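PDB 3CNL: ribosome biogenesis GTPase A from Thermotoga maritima, which binds GTP and probably works as a GTPase in a late step of 50S ribosomal subunit assembly, probably binding 23S rRNA. Local coordinates for residues A[27-30]-A[36-39]; A[160-165]-A[181-186]; A[190-195]-A[229-234]. One frame throughout, in Å; residues are numbered along the deposited sequence.

Interaction 1: A[27-30]-A[36-39]; sequences EVRD and ATSA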
loop_
_atom_site.group_PDB
_atom_site.type_symbol
_atom_site.label_atom_id
_atom_site.label_comp_id
_atom_site.label_asym_id
_atom_site.label_seq_id
_atom_site.Cartn_x
_atom_site.Cartn_y
_atom_site.Cartn_z
ATOM N N GLU A 27 -1.635 6.921 8.506
ATOM C CA GLU A 27 -2.182 5.862 7.673
ATOM C C GLU A 27 -1.333 5.752 6.402
ATOM O O GLU A 27 -1.336 6.640 5.539
ATOM C CB GLU A 27 -3.649 6.169 7.383
ATOM C CG GLU A 27 -4.421 5.082 6.678
ATOM C CD GLU A 27 -5.808 5.559 6.278
ATOM O OE1 GLU A 27 -6.689 4.718 6.089
ATOM O OE2 GLU A 27 -6.020 6.788 6.125
ATOM N N VAL A 28 -0.584 4.661 6.315
ATOM C CA VAL A 28 0.307 4.425 5.186
ATOM C C VAL A 28 -0.441 3.658 4.074
ATOM O O VAL A 28 -0.724 2.450 4.194
ATOM C CB VAL A 28 1.616 3.733 5.622
ATOM C CG1 VAL A 28 2.574 3.500 4.406
ATOM C CG2 VAL A 28 2.322 4.536 6.727
ATOM N N ARG A 29 -0.749 4.392 3.003
ATOM C CA ARG A 29 -1.462 3.873 1.847
ATOM C C ARG A 29 -0.497 3.826 0.676
ATOM O O ARG A 29 0.534 4.484 0.717
ATOM C CB ARG A 29 -2.620 4.804 1.492
ATOM C CG ARG A 29 -3.638 5.061 2.635
ATOM C CD ARG A 29 -4.900 5.653 2.057
ATOM N NE ARG A 29 -5.797 6.108 3.103
ATOM C CZ ARG A 29 -7.006 6.613 2.905
ATOM N NH1 ARG A 29 -7.503 6.728 1.675
ATOM N NH2 ARG A 29 -7.730 6.994 3.950
ATOM N N ASP A 30 -0.831 3.052 -0.348
ATOM C CA ASP A 30 -0.090 3.036 -1.614
ATOM C C ASP A 30 -0.774 4.100 -2.484
ATOM O O ASP A 30 -1.991 4.085 -2.630
ATOM C CB ASP A 30 -0.149 1.623 -2.246
ATOM C CG ASP A 30 0.797 1.455 -3.438
ATOM O OD1 ASP A 30 0.780 2.313 -4.330
ATOM O OD2 ASP A 30 1.547 0.448 -3.509
ATOM N N ALA A 36 -8.262 1.410 -2.258
ATOM C CA ALA A 36 -8.056 0.012 -1.965
ATOM C C ALA A 36 -7.247 -0.162 -0.701
ATOM O O ALA A 36 -7.574 -1.031 0.107
ATOM C CB ALA A 36 -7.389 -0.729 -3.170
ATOM N N THR A 37 -6.211 0.670 -0.519
ATOM C CA THR A 37 -5.275 0.549 0.612
ATOM C C THR A 37 -5.619 1.454 1.821
ATOM O O THR A 37 -4.786 1.664 2.702
ATOM C CB THR A 37 -3.797 0.792 0.189
ATOM O OG1 THR A 37 -3.657 2.104 -0.373
ATOM C CG2 THR A 37 -3.332 -0.283 -0.831
ATOM N N SER A 38 -6.849 1.949 1.860
ATOM C CA SER A 38 -7.327 2.756 2.973
ATOM C C SER A 38 -7.570 1.831 4.143
ATOM O O SER A 38 -7.871 0.649 3.944
ATOM C CB SER A 38 -8.632 3.438 2.596
ATOM O OG SER A 38 -9.700 2.521 2.654
ATOM N N ALA A 39 -7.472 2.351 5.363
ATOM C CA ALA A 39 -7.660 1.507 6.546
ATOM C C ALA A 39 -9.126 1.452 6.963
ATOM O O ALA A 39 -9.464 1.717 8.120
ATOM C CB ALA A 39 -6.778 1.990 7.703
HETATM O O HOH W 1 -2.994 1.051 4.389
#
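Arg29 and Thr37 bring their CA atoms to 5.2 Å, whereas Glu27 and Ala39 stand 7.1 Å apart, so the loop 36-39 lies closest to the strand near its end and draws away from it toward Glu27. Strand 24-30 is an inner strand of the GTPase sheet in a circularly permuted P-loop fold, flanked by strands 48-54 and 101-106. One direct bond at each end holds the loop. Asp30 N donates to Thr37 OG1 at 3.0 Å, and the threonine hydroxyl can accept here and still bond Ala33 O; Ala39 N donates to Glu27 OE1 at 2.6 Å, nearly along the C-O axis. Between them water 1 donates to both Val28 O and Thr37 O. Glu27 can reach the loop because CG lies anti to the backbone N (chi1 -172°) and the chain beyond it is extended. Its other oxygen, OE2, takes Arg29 NH2 at 2.8 Å in a salt bridge; the nitrogen stands 35° out of the carboxylate plane, while OE2 lies in the guanidinium plane. A methionine in place of Arg29 would probably leave the buried Glu27 OE2 without its charged mate and Pro34 O without NH1. Val28 faces the other way, toward the nucleotide-binding Thr110. Small Ser38, its OG turned to Phe35 O, suits its place beside the arginine: its CB sits 3.5 Å above the centre of the Arg29 guanidinium plane.

Interaction 2: A[160-165]-A[181-186]; sequences FSEDLA and DQRIFE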
loop_
_atom_site.group_PDB
_atom_site.type_symbol
_atom_site.label_atom_id
_atom_site.label_comp_id
_atom_site.label_asym_id
_atom_site.label_seq_id
_atom_site.Cartn_x
_atom_site.Cartn_y
_atom_site.Cartn_z
ATOM N N PHE A 160 -14.912 -8.018 0.017
ATOM C CA PHE A 160 -16.230 -8.407 -0.447
ATOM C C PHE A 160 -16.274 -8.396 -1.976
ATOM O O PHE A 160 -17.038 -9.149 -2.588
ATOM C CB PHE A 160 -17.267 -7.431 0.114
ATOM C CG PHE A 160 -16.960 -5.985 -0.180
ATOM C CD1 PHE A 160 -17.819 -5.227 -0.965
ATOM C CD2 PHE A 160 -15.796 -5.387 0.317
ATOM C CE1 PHE A 160 -17.534 -3.891 -1.253
ATOM C CE2 PHE A 160 -15.497 -4.054 0.043
ATOM C CZ PHE A 160 -16.364 -3.302 -0.747
ATOM N N SER A 161 -15.442 -7.552 -2.587
ATOM C CA SER A 161 -15.494 -7.335 -4.022
ATOM C C SER A 161 -14.277 -7.892 -4.761
ATOM O O SER A 161 -13.183 -8.029 -4.206
ATOM C CB SER A 161 -15.695 -5.855 -4.329
ATOM O OG SER A 161 -14.530 -5.107 -4.051
ATOM N N GLU A 162 -14.497 -8.214 -6.030
ATOM C CA GLU A 162 -13.455 -8.717 -6.903
ATOM C C GLU A 162 -12.463 -7.582 -7.212
ATOM O O GLU A 162 -11.246 -7.792 -7.253
ATOM C CB GLU A 162 -14.123 -9.285 -8.154
ATOM C CG GLU A 162 -13.268 -9.450 -9.368
ATOM C CD GLU A 162 -14.118 -9.715 -10.598
ATOM O OE1 GLU A 162 -14.763 -10.792 -10.647
ATOM O OE2 GLU A 162 -14.150 -8.836 -11.501
ATOM N N ASP A 163 -13.002 -6.381 -7.402
ATOM C CA ASP A 163 -12.189 -5.218 -7.706
ATOM C C ASP A 163 -11.212 -4.873 -6.552
ATOM O O ASP A 163 -10.038 -4.582 -6.779
ATOM C CB ASP A 163 -13.093 -4.039 -8.025
ATOM C CG ASP A 163 -12.318 -2.829 -8.456
ATOM O OD1 ASP A 163 -11.731 -2.846 -9.557
ATOM O OD2 ASP A 163 -12.297 -1.853 -7.698
ATOM N N LEU A 164 -11.699 -4.930 -5.316
ATOM C CA LEU A 164 -10.834 -4.675 -4.147
ATOM C C LEU A 164 -9.710 -5.713 -4.016
ATOM O O LEU A 164 -8.553 -5.359 -3.810
ATOM C CB LEU A 164 -11.668 -4.576 -2.859
ATOM C CG LEU A 164 -10.869 -4.378 -1.561
ATOM C CD1 LEU A 164 -10.109 -3.056 -1.567
ATOM C CD2 LEU A 164 -11.759 -4.525 -0.296
ATOM N N ALA A 165 -10.039 -6.991 -4.181
ATOM C CA ALA A 165 -9.018 -8.044 -4.165
ATOM C C ALA A 165 -7.981 -7.831 -5.278
ATOM O O ALA A 165 -6.778 -7.953 -5.042
ATOM C CB ALA A 165 -9.672 -9.428 -4.283
ATOM N N ASP A 181 -10.519 -17.243 -6.832
ATOM C CA ASP A 181 -11.325 -17.042 -8.036
ATOM C C ASP A 181 -10.423 -16.460 -9.137
ATOM O O ASP A 181 -9.760 -15.433 -8.932
ATOM C CB ASP A 181 -12.527 -16.132 -7.712
ATOM C CG ASP A 181 -13.580 -16.113 -8.820
ATOM O OD1 ASP A 181 -13.219 -16.144 -10.017
ATOM O OD2 ASP A 181 -14.792 -16.071 -8.491
ATOM N N GLN A 182 -10.368 -17.140 -10.288
ATOM C CA GLN A 182 -9.507 -16.720 -11.409
ATOM C C GLN A 182 -9.921 -15.360 -11.981
ATOM O O GLN A 182 -9.117 -14.670 -12.620
ATOM C CB GLN A 182 -9.499 -17.785 -12.516
ATOM C CG GLN A 182 -10.828 -17.960 -13.255
ATOM C CD GLN A 182 -10.743 -18.959 -14.391
ATOM O OE1 GLN A 182 -10.841 -18.571 -15.547
ATOM N NE2 GLN A 182 -10.545 -20.250 -14.073
ATOM N N ARG A 183 -11.181 -14.997 -11.752
ATOM C CA ARG A 183 -11.733 -13.706 -12.171
ATOM C C ARG A 183 -11.063 -12.526 -11.459
ATOM O O ARG A 183 -11.024 -11.420 -11.986
ATOM C CB ARG A 183 -13.249 -13.678 -11.972
ATOM C CG ARG A 183 -13.978 -14.606 -12.950
ATOM C CD ARG A 183 -15.466 -14.661 -12.691
ATOM N NE ARG A 183 -15.725 -15.335 -11.421
ATOM C CZ ARG A 183 -16.892 -15.857 -11.067
ATOM N NH1 ARG A 183 -17.934 -15.808 -11.889
ATOM N NH2 ARG A 183 -17.000 -16.435 -9.890
ATOM N N ILE A 184 -10.512 -12.775 -10.277
ATOM C CA ILE A 184 -9.725 -11.763 -9.588
ATOM C C ILE A 184 -8.385 -11.512 -10.289
ATOM O O ILE A 184 -7.974 -10.355 -10.419
ATOM C CB ILE A 184 -9.536 -12.126 -8.097
ATOM C CG1 ILE A 184 -10.882 -12.055 -7.387
ATOM C CG2 ILE A 184 -8.483 -11.205 -7.444
ATOM C CD1 ILE A 184 -10.891 -12.671 -5.971
ATOM N N PHE A 185 -7.717 -12.579 -10.757
ATOM C CA PHE A 185 -6.533 -12.413 -11.608
ATOM C C PHE A 185 -6.847 -11.687 -12.893
ATOM O O PHE A 185 -6.106 -10.803 -13.293
ATOM C CB PHE A 185 -5.847 -13.743 -11.949
ATOM C CG PHE A 185 -5.291 -14.470 -10.765
ATOM C CD1 PHE A 185 -4.389 -13.847 -9.903
ATOM C CD2 PHE A 185 -5.656 -15.795 -10.521
ATOM C CE1 PHE A 185 -3.868 -14.527 -8.811
ATOM C CE2 PHE A 185 -5.129 -16.507 -9.429
ATOM C CZ PHE A 185 -4.244 -15.860 -8.564
ATOM N N GLU A 186 -7.936 -12.070 -13.547
ATOM C CA GLU A 186 -8.375 -11.391 -14.763
ATOM C C GLU A 186 -8.673 -9.896 -14.548
ATOM O O GLU A 186 -8.234 -9.055 -15.355
ATOM C CB GLU A 186 -9.560 -12.127 -15.376
ATOM C CG GLU A 186 -9.168 -13.525 -15.842
ATOM C CD GLU A 186 -10.332 -14.376 -16.300
ATOM O OE1 GLU A 186 -10.076 -15.324 -17.066
ATOM O OE2 GLU A 186 -11.489 -14.147 -15.883
HETATM O O HOH W 2 -12.751 -10.435 -14.104
HETATM O O HOH W 3 -15.286 -12.673 -8.712
#
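The carboxylate of Glu162 and the guanidinium of Arg183 lie near each other, their planes 39° apart, but form no salt bridge, since Glu162 OE1 and Arg183 NE remain 4.7 Å from each other. The edge of the guanidinium is instead taken by Asp181, whose CG lies in its plane, while beyond the contact one face of the Phe160 ring carries Ser161 CB toward its rim. The first turns of two N-capped helices, 162-170 and 182-196, pack together here. Ser161 and Asp181 are the N-caps: Ser161 OG accepts from Leu164 N, and Asp181 OD1 from Arg183 N, short polar side chains that can turn back to the first amides of a helix. Arg183, bent at chi3 (-68°), folds back to grip the same carboxylate side-on. Its NH2 meets Asp181 OD2 at 2.6 Å and its NE meets Asp181 OD1 at 3.0 Å, both through syn lone pairs, so OD1 receives two donors and the aspartate is fixed in rotation. The gathered N-H groups and the positive helix start would probably favour its ionised form. Glu162, with CG anti to the backbone N (chi1 161°), crosses Arg183 at about a right angle and rests OE1 against Arg183 CB at 3.5 Å. Water 3 donates to that oxygen and, weakly, to Asp181 OD2. Deeper in, apolar contact takes over where Glu162 and Ile184 bring their CA atoms to 5.5 Å; the small Ala165, nearly one turn on, lets the Ile184 side chain lie against its CB, and from adjoining loops Ile159 packs on Ala165 and Ile179 on Ile184. Ile184 supplies both its branches, CG2 touching Ala165 CB at 3.8 Å and CD1 at 3.9 Å.

Interaction 3: A[190-195]-A[229-234]; sequences EIFARS and MLFFTE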
loop_
_atom_site.group_PDB
_atom_site.type_symbol
_atom_site.label_atom_id
_atom_site.label_comp_id
_atom_site.label_asym_id
_atom_site.label_seq_id
_atom_site.Cartn_x
_atom_site.Cartn_y
_atom_site.Cartn_z
ATOM N N GLU A 190 -6.805 -6.776 -16.176
ATOM C CA GLU A 190 -7.592 -5.738 -16.862
ATOM C C GLU A 190 -7.214 -4.323 -16.379
ATOM O O GLU A 190 -6.985 -3.411 -17.181
ATOM C CB GLU A 190 -9.090 -6.001 -16.653
ATOM C CG GLU A 190 -10.022 -5.014 -17.330
ATOM C CD GLU A 190 -11.478 -5.425 -17.176
ATOM O OE1 GLU A 190 -12.092 -5.806 -18.194
ATOM O OE2 GLU A 190 -12.002 -5.413 -16.041
ATOM N N ILE A 191 -7.134 -4.156 -15.068
ATOM C CA ILE A 191 -6.746 -2.876 -14.468
ATOM C C ILE A 191 -5.344 -2.497 -14.899
ATOM O O ILE A 191 -5.111 -1.361 -15.340
ATOM C CB ILE A 191 -6.848 -2.898 -12.918
ATOM C CG1 ILE A 191 -8.292 -3.110 -12.477
ATOM C CG2 ILE A 191 -6.282 -1.582 -12.296
ATOM C CD1 ILE A 191 -8.400 -3.575 -11.030
ATOM N N PHE A 192 -4.421 -3.460 -14.816
ATOM C CA PHE A 192 -3.069 -3.243 -15.285
ATOM C C PHE A 192 -3.047 -2.841 -16.771
ATOM O O PHE A 192 -2.474 -1.805 -17.147
ATOM C CB PHE A 192 -2.197 -4.488 -15.047
ATOM C CG PHE A 192 -0.817 -4.344 -15.590
ATOM C CD1 PHE A 192 0.123 -3.579 -14.911
ATOM C CD2 PHE A 192 -0.465 -4.926 -16.818
ATOM C CE1 PHE A 192 1.398 -3.416 -15.421
ATOM C CE2 PHE A 192 0.816 -4.765 -17.339
ATOM C CZ PHE A 192 1.745 -4.016 -16.643
ATOM N N ALA A 193 -3.681 -3.664 -17.595
ATOM C CA ALA A 193 -3.661 -3.508 -19.038
ATOM C C ALA A 193 -4.186 -2.142 -19.418
ATOM O O ALA A 193 -3.553 -1.440 -20.207
ATOM C CB ALA A 193 -4.488 -4.589 -19.696
ATOM N N ARG A 194 -5.318 -1.750 -18.833
ATOM C CA ARG A 194 -5.847 -0.407 -19.051
ATOM C C ARG A 194 -4.887 0.707 -18.615
ATOM O O ARG A 194 -4.714 1.668 -19.353
ATOM C CB ARG A 194 -7.208 -0.231 -18.380
ATOM C CG ARG A 194 -8.335 -0.988 -19.089
ATOM C CD ARG A 194 -9.566 -0.093 -19.270
ATOM N NE ARG A 194 -9.318 0.992 -20.228
ATOM C CZ ARG A 194 -9.932 2.175 -20.215
ATOM N NH1 ARG A 194 -10.841 2.464 -19.285
ATOM N NH2 ARG A 194 -9.625 3.081 -21.136
ATOM N N SER A 195 -4.270 0.567 -17.440
ATOM C CA SER A 195 -3.445 1.626 -16.830
ATOM C C SER A 195 -2.139 1.827 -17.590
ATOM O O SER A 195 -1.485 2.860 -17.450
ATOM C CB SER A 195 -3.138 1.330 -15.346
ATOM O OG SER A 195 -4.315 1.293 -14.527
ATOM N N MET A 229 2.064 -15.261 -10.081
ATOM C CA MET A 229 2.783 -14.884 -8.859
ATOM C C MET A 229 3.909 -13.894 -9.140
ATOM O O MET A 229 3.995 -12.844 -8.510
ATOM C CB MET A 229 3.351 -16.143 -8.183
ATOM C CG MET A 229 4.431 -15.886 -7.131
ATOM S SD MET A 229 3.722 -15.259 -5.594
ATOM C CE MET A 229 5.013 -15.637 -4.396
ATOM N N LEU A 230 4.772 -14.236 -10.093
ATOM C CA LEU A 230 5.919 -13.405 -10.443
ATOM C C LEU A 230 5.502 -12.095 -11.091
ATOM O O LEU A 230 6.078 -11.046 -10.799
ATOM C CB LEU A 230 6.847 -14.188 -11.367
ATOM C CG LEU A 230 8.119 -13.593 -11.987
ATOM C CD1 LEU A 230 9.075 -12.978 -10.970
ATOM C CD2 LEU A 230 8.823 -14.706 -12.779
ATOM N N PHE A 231 4.514 -12.150 -11.988
ATOM C CA PHE A 231 4.069 -10.923 -12.663
ATOM C C PHE A 231 3.582 -9.900 -11.639
ATOM O O PHE A 231 4.031 -8.743 -11.636
ATOM C CB PHE A 231 2.984 -11.205 -13.724
ATOM C CG PHE A 231 2.391 -9.956 -14.313
ATOM C CD1 PHE A 231 3.129 -9.162 -15.172
ATOM C CD2 PHE A 231 1.117 -9.546 -13.957
ATOM C CE1 PHE A 231 2.595 -7.981 -15.678
ATOM C CE2 PHE A 231 0.565 -8.362 -14.490
ATOM C CZ PHE A 231 1.300 -7.598 -15.333
ATOM N N PHE A 232 2.685 -10.333 -10.763
ATOM C CA PHE A 232 2.069 -9.418 -9.799
ATOM C C PHE A 232 3.024 -8.966 -8.716
ATOM O O PHE A 232 2.894 -7.860 -8.191
ATOM C CB PHE A 232 0.746 -9.979 -9.232
ATOM C CG PHE A 232 -0.347 -10.028 -10.251
ATOM C CD1 PHE A 232 -0.849 -8.859 -10.802
ATOM C CD2 PHE A 232 -0.860 -11.251 -10.705
ATOM C CE1 PHE A 232 -1.843 -8.901 -11.798
ATOM C CE2 PHE A 232 -1.849 -11.295 -11.686
ATOM C CZ PHE A 232 -2.343 -10.126 -12.227
ATOM N N THR A 233 4.023 -9.789 -8.436
ATOM C CA THR A 233 5.112 -9.406 -7.536
ATOM C C THR A 233 5.895 -8.298 -8.199
ATOM O O THR A 233 6.175 -7.281 -7.576
ATOM C CB THR A 233 6.021 -10.605 -7.233
ATOM O OG1 THR A 233 5.259 -11.550 -6.478
ATOM C CG2 THR A 233 7.253 -10.181 -6.421
ATOM N N GLU A 234 6.221 -8.474 -9.476
ATOM C CA GLU A 234 6.857 -7.421 -10.240
ATOM C C GLU A 234 6.033 -6.125 -10.370
ATOM O O GLU A 234 6.575 -5.026 -10.229
ATOM C CB GLU A 234 7.259 -7.944 -11.622
ATOM C CG GLU A 234 8.492 -8.845 -11.558
ATOM C CD GLU A 234 9.027 -9.212 -12.914
ATOM O OE1 GLU A 234 10.129 -9.795 -12.963
ATOM O OE2 GLU A 234 8.355 -8.935 -13.928
#
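A T-shaped aromatic pair, Phe192 with Phe231, joins helix 182-196 to helix 224-236 inside the helical C-terminal part of the protein. Phe231 presents its edge to the face of Phe192: the ring planes stand at 86° and the centroids are 5.0 Å apart. The touching atom is Phe231 CZ, which sits over the face but toward its rim, 3.5 Å from Phe192 CE2 and about as far from CD2. In this geometry the slightly positive hydrogens on the edge of one ring face the electron-rich face of the other, a favourable way to pack two benzyl groups. The backbones are well separated, with the CA atoms of Phe192 and Phe232 9.7 Å apart, and a long, stiff side chain from each helix is what spans the gap. Both rings can do so because each CG is anti to its backbone N, with chi1 176° in Phe192 and 173° in Phe231, and each CB points toward the other helix. Phe232, next in the chain, offers its face to the second ring, with Phe231 CD2 3.6 Å above the centre of the Phe232 ring. Around the pair, Phe205 and Phe206 of helix 202-212 add edge-to-face partners for Phe231, Ile198 packs on Phe192 from the loop after its helix, and Phe232 extends to Leu169 and Leu170 of helix 162-170.

The three contacts follow one another along the chain, each closing before the next opens. Interaction 1 belongs to the GTPase sheet beside the nucleotide; interactions 2 and 3 lie in the helical region that follows, share helix 182-196 and have centres about 13 Å apart. There the Asp163 carboxylate packs against Ile191, and the Phe185 backbone against Phe232. Interaction 1 is about 18 Å from interaction 2 and 19 Å from interaction 3, centre to centre, yet Ala36 O touches Leu164 CD1 of helix 162-170. Loop 36-39 thus meets the helical region directly, a physical link between nucleotide-binding core and helices, whereas interactions 1 and 3 do not touch.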